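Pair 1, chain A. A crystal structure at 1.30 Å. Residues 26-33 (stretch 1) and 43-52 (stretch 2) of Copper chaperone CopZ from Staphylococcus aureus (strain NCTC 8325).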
# COMPACT_ATOMS: atom_id res chain seq x y z
N ASN A 26 -8.91 14.88 2.36
CA ASN A 26 -10.23 14.81 2.98
C ASN A 26 -10.50 15.89 3.98
O ASN A 26 -11.64 16.08 4.33
CB ASN A 26 -10.41 13.48 3.73
CG ASN A 26 -11.85 13.25 4.12
OD1 ASN A 26 -12.74 13.24 3.24
ND2 ASN A 26 -12.11 13.11 5.42
N ILE A 27 -9.45 16.55 4.50
CA ILE A 27 -9.63 17.57 5.50
C ILE A 27 -10.04 18.87 4.83
O ILE A 27 -9.32 19.34 3.93
CB ILE A 27 -8.37 17.81 6.34
CG1 ILE A 27 -7.76 16.49 6.89
CG2 ILE A 27 -8.66 18.84 7.42
CD1 ILE A 27 -6.35 16.61 7.48
N ASP A 28 -11.11 19.48 5.33
CA ASP A 28 -11.55 20.79 4.80
C ASP A 28 -10.51 21.83 5.15
O ASP A 28 -10.05 21.95 6.30
CB ASP A 28 -12.90 21.18 5.41
CG ASP A 28 -13.46 22.51 4.86
OD1 ASP A 28 -13.28 22.77 3.65
OD2 ASP A 28 -14.07 23.33 5.63
N GLY A 29 -10.08 22.55 4.10
CA GLY A 29 -9.01 23.55 4.20
C GLY A 29 -7.66 23.10 3.67
O GLY A 29 -6.73 23.91 3.47
N VAL A 30 -7.47 21.77 3.48
CA VAL A 30 -6.29 21.26 2.75
C VAL A 30 -6.60 21.30 1.29
O VAL A 30 -7.61 20.81 0.83
CB VAL A 30 -5.95 19.84 3.17
CG1 VAL A 30 -4.89 19.26 2.27
CG2 VAL A 30 -5.48 19.85 4.61
N THR A 31 -5.71 21.99 0.57
CA THR A 31 -5.84 22.21 -0.87
C THR A 31 -5.18 21.10 -1.67
O THR A 31 -5.74 20.65 -2.66
CB THR A 31 -5.33 23.59 -1.22
OG1 THR A 31 -6.00 24.56 -0.38
CG2 THR A 31 -5.53 23.87 -2.66
N SER A 32 -3.99 20.66 -1.26
CA SER A 32 -3.34 19.55 -1.88
C SER A 32 -2.31 18.95 -0.94
O SER A 32 -1.88 19.58 0.04
CB SER A 32 -2.66 20.04 -3.18
OG SER A 32 -1.52 20.83 -2.94
N ALA A 33 -1.86 17.74 -1.24
CA ALA A 33 -0.82 17.08 -0.48
C ALA A 33 0.07 16.31 -1.46
O ALA A 33 -0.47 15.63 -2.37
CB ALA A 33 -1.44 16.12 0.53
N SER A 43 4.44 17.48 1.58
CA SER A 43 4.15 18.90 1.43
C SER A 43 2.67 19.10 1.32
O SER A 43 2.03 18.60 0.40
CB SER A 43 4.86 19.49 0.23
OG SER A 43 4.49 20.87 0.06
N VAL A 44 2.11 19.94 2.20
CA VAL A 44 0.65 20.19 2.24
C VAL A 44 0.45 21.68 2.01
O VAL A 44 1.10 22.51 2.66
CB VAL A 44 0.10 19.79 3.60
CG1 VAL A 44 -1.37 20.07 3.66
CG2 VAL A 44 0.39 18.34 3.94
N GLN A 45 -0.38 21.99 1.05
CA GLN A 45 -0.86 23.36 0.78
C GLN A 45 -2.23 23.50 1.44
O GLN A 45 -3.14 22.67 1.21
CB GLN A 45 -0.97 23.62 -0.71
CG GLN A 45 0.34 23.45 -1.45
CD GLN A 45 1.29 24.61 -1.24
OE1 GLN A 45 0.88 25.72 -0.90
NE2 GLN A 45 2.53 24.37 -1.48
N TYR A 46 -2.43 24.56 2.22
CA TYR A 46 -3.64 24.67 3.01
C TYR A 46 -3.95 26.11 3.40
O TYR A 46 -3.04 26.97 3.35
CB TYR A 46 -3.51 23.83 4.29
CG TYR A 46 -2.49 24.33 5.31
CD1 TYR A 46 -1.14 24.24 5.13
CD2 TYR A 46 -2.93 24.94 6.51
CE1 TYR A 46 -0.21 24.69 6.07
CE2 TYR A 46 -2.02 25.41 7.45
CZ TYR A 46 -0.65 25.28 7.23
OH TYR A 46 0.21 25.72 8.15
N ASP A 47 -5.21 26.32 3.79
CA ASP A 47 -5.67 27.62 4.31
C ASP A 47 -5.47 27.55 5.82
O ASP A 47 -6.19 26.77 6.49
CB ASP A 47 -7.14 27.82 3.95
CG ASP A 47 -7.72 29.15 4.47
OD1 ASP A 47 -7.07 29.75 5.35
OD2 ASP A 47 -8.81 29.50 4.00
N ASP A 48 -4.51 28.30 6.33
CA ASP A 48 -4.11 28.24 7.74
C ASP A 48 -5.16 28.90 8.66
O ASP A 48 -5.05 28.78 9.88
CB ASP A 48 -2.72 28.76 8.02
CG ASP A 48 -2.60 30.27 7.87
OD1 ASP A 48 -3.43 30.90 7.22
OD2 ASP A 48 -1.61 30.83 8.34
N SER A 49 -6.21 29.47 8.09
CA SER A 49 -7.34 29.91 8.92
C SER A 49 -8.29 28.78 9.17
O SER A 49 -9.10 28.84 10.12
CB SER A 49 -8.09 31.05 8.26
OG SER A 49 -7.33 32.20 8.41
N LYS A 50 -8.21 27.69 8.38
CA LYS A 50 -9.22 26.62 8.44
C LYS A 50 -8.69 25.33 9.03
O LYS A 50 -9.43 24.64 9.73
CB LYS A 50 -9.72 26.31 7.07
CG LYS A 50 -10.61 27.38 6.57
CD LYS A 50 -11.17 27.05 5.20
CE LYS A 50 -11.96 25.75 5.14
NZ LYS A 50 -12.49 25.67 3.74
N VAL A 51 -7.42 25.05 8.82
CA VAL A 51 -6.87 23.75 9.24
C VAL A 51 -5.60 23.94 10.00
O VAL A 51 -4.78 24.80 9.67
CB VAL A 51 -6.80 22.76 8.05
CG1 VAL A 51 -5.97 23.24 6.97
CG2 VAL A 51 -6.25 21.42 8.53
N ALA A 52 -5.47 23.16 11.10
CA ALA A 52 -4.28 23.14 11.88
C ALA A 52 -3.33 21.98 11.50
O ALA A 52 -3.81 20.93 11.08
CB ALA A 52 -4.66 22.98 13.37
O HOH W 1 -10.40 21.71 8.94
O HOH W 2 1.07 19.88 -2.13

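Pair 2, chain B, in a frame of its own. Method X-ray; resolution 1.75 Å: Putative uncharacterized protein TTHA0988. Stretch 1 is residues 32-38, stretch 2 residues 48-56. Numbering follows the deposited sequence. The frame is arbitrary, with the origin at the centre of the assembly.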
# COMPACT_ATOMS: atom_id res chain seq x y z
N PRO B 32 18.02 -2.65 11.36
CA PRO B 32 17.20 -3.78 10.91
C PRO B 32 18.04 -4.98 10.52
O PRO B 32 18.96 -4.84 9.72
CB PRO B 32 16.46 -3.22 9.69
CG PRO B 32 17.29 -2.10 9.21
CD PRO B 32 17.93 -1.51 10.44
N PRO B 33 17.74 -6.16 11.10
CA PRO B 33 18.47 -7.35 10.68
C PRO B 33 18.13 -7.74 9.25
O PRO B 33 17.00 -7.52 8.81
CB PRO B 33 18.00 -8.43 11.66
CG PRO B 33 16.74 -7.94 12.21
CD PRO B 33 16.77 -6.45 12.16
N PRO B 34 19.10 -8.30 8.51
CA PRO B 34 18.83 -8.82 7.17
C PRO B 34 17.64 -9.78 7.18
O PRO B 34 17.59 -10.70 8.00
CB PRO B 34 20.12 -9.56 6.82
CG PRO B 34 21.17 -8.87 7.60
CD PRO B 34 20.53 -8.40 8.87
N GLY B 35 16.68 -9.54 6.29
CA GLY B 35 15.47 -10.37 6.23
C GLY B 35 14.24 -9.74 6.87
O GLY B 35 13.12 -10.20 6.63
N LEU B 36 14.43 -8.72 7.71
CA LEU B 36 13.30 -7.98 8.26
C LEU B 36 12.72 -7.08 7.17
O LEU B 36 13.45 -6.27 6.60
CB LEU B 36 13.71 -7.12 9.46
CG LEU B 36 12.54 -6.39 10.13
CD1 LEU B 36 11.62 -7.40 10.81
CD2 LEU B 36 13.04 -5.36 11.12
N LEU B 37 11.43 -7.24 6.91
CA LEU B 37 10.73 -6.50 5.86
C LEU B 37 9.94 -5.32 6.40
O LEU B 37 9.81 -4.31 5.72
CB LEU B 37 9.81 -7.45 5.08
CG LEU B 37 10.48 -8.69 4.49
CD1 LEU B 37 9.48 -9.52 3.70
CD2 LEU B 37 11.67 -8.30 3.61
N ASP B 38 9.40 -5.44 7.61
CA ASP B 38 8.69 -4.34 8.24
C ASP B 38 8.54 -4.57 9.73
O ASP B 38 8.55 -5.71 10.20
CB ASP B 38 7.29 -4.17 7.61
CG ASP B 38 6.98 -2.72 7.24
OD1 ASP B 38 7.74 -1.81 7.61
OD2 ASP B 38 5.94 -2.50 6.58
N LEU B 48 5.47 -7.76 12.87
CA LEU B 48 6.79 -7.98 12.27
C LEU B 48 6.63 -8.82 11.03
O LEU B 48 6.00 -9.88 11.07
CB LEU B 48 7.72 -8.66 13.27
CG LEU B 48 7.97 -7.90 14.57
CD1 LEU B 48 8.88 -8.70 15.50
CD2 LEU B 48 8.56 -6.51 14.30
N GLU B 49 7.18 -8.34 9.92
CA GLU B 49 7.14 -9.04 8.65
C GLU B 49 8.58 -9.37 8.25
O GLU B 49 9.47 -8.53 8.37
CB GLU B 49 6.47 -8.16 7.60
CG GLU B 49 5.93 -8.89 6.40
CD GLU B 49 5.45 -7.93 5.33
OE1 GLU B 49 6.27 -7.11 4.88
OE2 GLU B 49 4.27 -7.98 4.96
N TYR B 50 8.80 -10.60 7.79
CA TYR B 50 10.15 -11.06 7.53
C TYR B 50 10.19 -12.08 6.41
O TYR B 50 9.19 -12.73 6.10
CB TYR B 50 10.76 -11.64 8.82
CG TYR B 50 10.02 -12.85 9.34
CD1 TYR B 50 8.84 -12.72 10.05
CD2 TYR B 50 10.49 -14.14 9.08
CE1 TYR B 50 8.15 -13.83 10.52
CE2 TYR B 50 9.81 -15.25 9.54
CZ TYR B 50 8.64 -15.09 10.26
OH TYR B 50 7.96 -16.20 10.72
N ASP B 51 11.36 -12.20 5.78
CA ASP B 51 11.60 -13.20 4.75
C ASP B 51 12.20 -14.43 5.43
O ASP B 51 13.36 -14.39 5.86
CB ASP B 51 12.57 -12.66 3.69
CG ASP B 51 12.87 -13.67 2.59
OD1 ASP B 51 12.52 -14.86 2.73
OD2 ASP B 51 13.48 -13.27 1.58
N PRO B 52 11.43 -15.52 5.52
CA PRO B 52 11.88 -16.69 6.28
C PRO B 52 13.13 -17.37 5.70
O PRO B 52 13.79 -18.12 6.42
CB PRO B 52 10.68 -17.63 6.24
CG PRO B 52 9.88 -17.20 5.10
CD PRO B 52 10.09 -15.74 4.94
N ARG B 53 13.43 -17.12 4.43
CA ARG B 53 14.65 -17.66 3.82
C ARG B 53 15.91 -17.02 4.40
O ARG B 53 16.96 -17.65 4.43
CB ARG B 53 14.62 -17.47 2.30
CG ARG B 53 13.51 -18.22 1.59
N ARG B 54 15.81 -15.77 4.87
CA ARG B 54 16.97 -15.05 5.40
C ARG B 54 16.94 -14.86 6.91
O ARG B 54 17.99 -14.75 7.54
CB ARG B 54 17.09 -13.68 4.73
CG ARG B 54 17.77 -13.72 3.37
CD ARG B 54 17.82 -12.33 2.77
NE ARG B 54 16.48 -11.83 2.49
CZ ARG B 54 16.15 -10.54 2.34
NH1 ARG B 54 14.89 -10.21 2.09
NH2 ARG B 54 17.08 -9.59 2.43
N LEU B 55 15.75 -14.82 7.49
CA LEU B 55 15.58 -14.58 8.92
C LEU B 55 14.51 -15.50 9.47
O LEU B 55 13.36 -15.43 9.04
CB LEU B 55 15.19 -13.12 9.15
CG LEU B 55 14.97 -12.62 10.57
CD1 LEU B 55 16.18 -12.93 11.45
CD2 LEU B 55 14.66 -11.13 10.56
N SER B 56 14.87 -16.37 10.40
CA SER B 56 13.88 -17.26 11.02
C SER B 56 13.09 -16.51 12.09
O SER B 56 13.58 -15.55 12.68
CB SER B 56 14.56 -18.48 11.63
OG SER B 56 15.41 -18.12 12.71

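The sharpest difference lies in how the basic residue after the second strand is used. In pair 1, Lys A50 reaches across to the first stretch, where its NZ donates a hydrogen bond to Asp A28 OD1 at 3.0 Å within a salt bridge. In pair 2 the position of Asp A28 is held by Pro B34, which has no carboxylate to offer. Arg B54, the counterpart of Lys A50, instead pairs within its own stretch: its NH1 lies 3.4 Å from Asp B51 OD2 in a salt bridge whose hydrogen bonds are weak. The chi3 angles record the divergence, p (59°) for Lys A50 and m (-65°) for Arg B54. Turned this way, the guanidinium sets one face over the backbone of Gly B35, with Arg B54 NH2 3.9 Å from Gly B35 N.

The backbone beneath these choices is nearly the same: N, CA and C of 14 central residues superpose with an RMSD of 0.5 Å. In each pair a type II turn, Ile A27 to Val A30 or Pro B33 to Leu B36, leads into a strand that runs antiparallel to the second, although the strand axes make 159° in pair 1 and 134° in pair 2. A bulge shifts the register by one between the bridges Val A30–Tyr A46 and Ser A32–Gln A45, as between Leu B36–Tyr B50 and Asp B38–Glu B49. Its signature is one carbonyl accepting two amides: Gln A45 O takes Thr A31 N at 2.7 Å and Ser A32 N at 3.3 Å, while Glu B49 O takes Leu B37 N at 2.8 Å and Asp B38 N at 3.2 Å.

The matched glycines, Gly A29 and Gly B35, have phi/psi of 102/-16 and 102/-17, angles that by themselves call for glycine. Packing adds a second constraint, since an ideal CB would lie 2.9 Å from Lys A50 CB in pair 1 and 2.7 Å from Leu B55 CB in pair 2. Both glycine carbonyls accept the amide of a matched aspartate, Asp A47 N to Gly A29 O at 2.9 Å and Asp B51 N to Gly B35 O at 2.8 Å. Each aspartate also uses OD1 to hold an amide two residues on, Ser A49 N to Asp A47 OD1 at 2.9 Å and Arg B53 N to Asp B51 OD1 at 3.0 Å.

The apolar packing beside the turn is solved with different shapes. Val A51 CG2 lies 3.7 Å from Ile A27 CG2, and both methyls of Val A51 come near Val A30 CG2, CG1 at 4.2 Å and CG2 at 4.3 Å. In pair 2, Leu B55 CD2 lies 4.2 Å from Pro B33 CG and 4.3 Å from Leu B36 CB. At the bulge, exposed Thr A31 is matched by buried Leu B37; the second stretch covers 25 Å² of the threonine and 75 Å² of the leucine, whose CD1 lies 3.8 Å from Tyr B50 C and whose CB lies 3.6 Å from Glu B49 OE1.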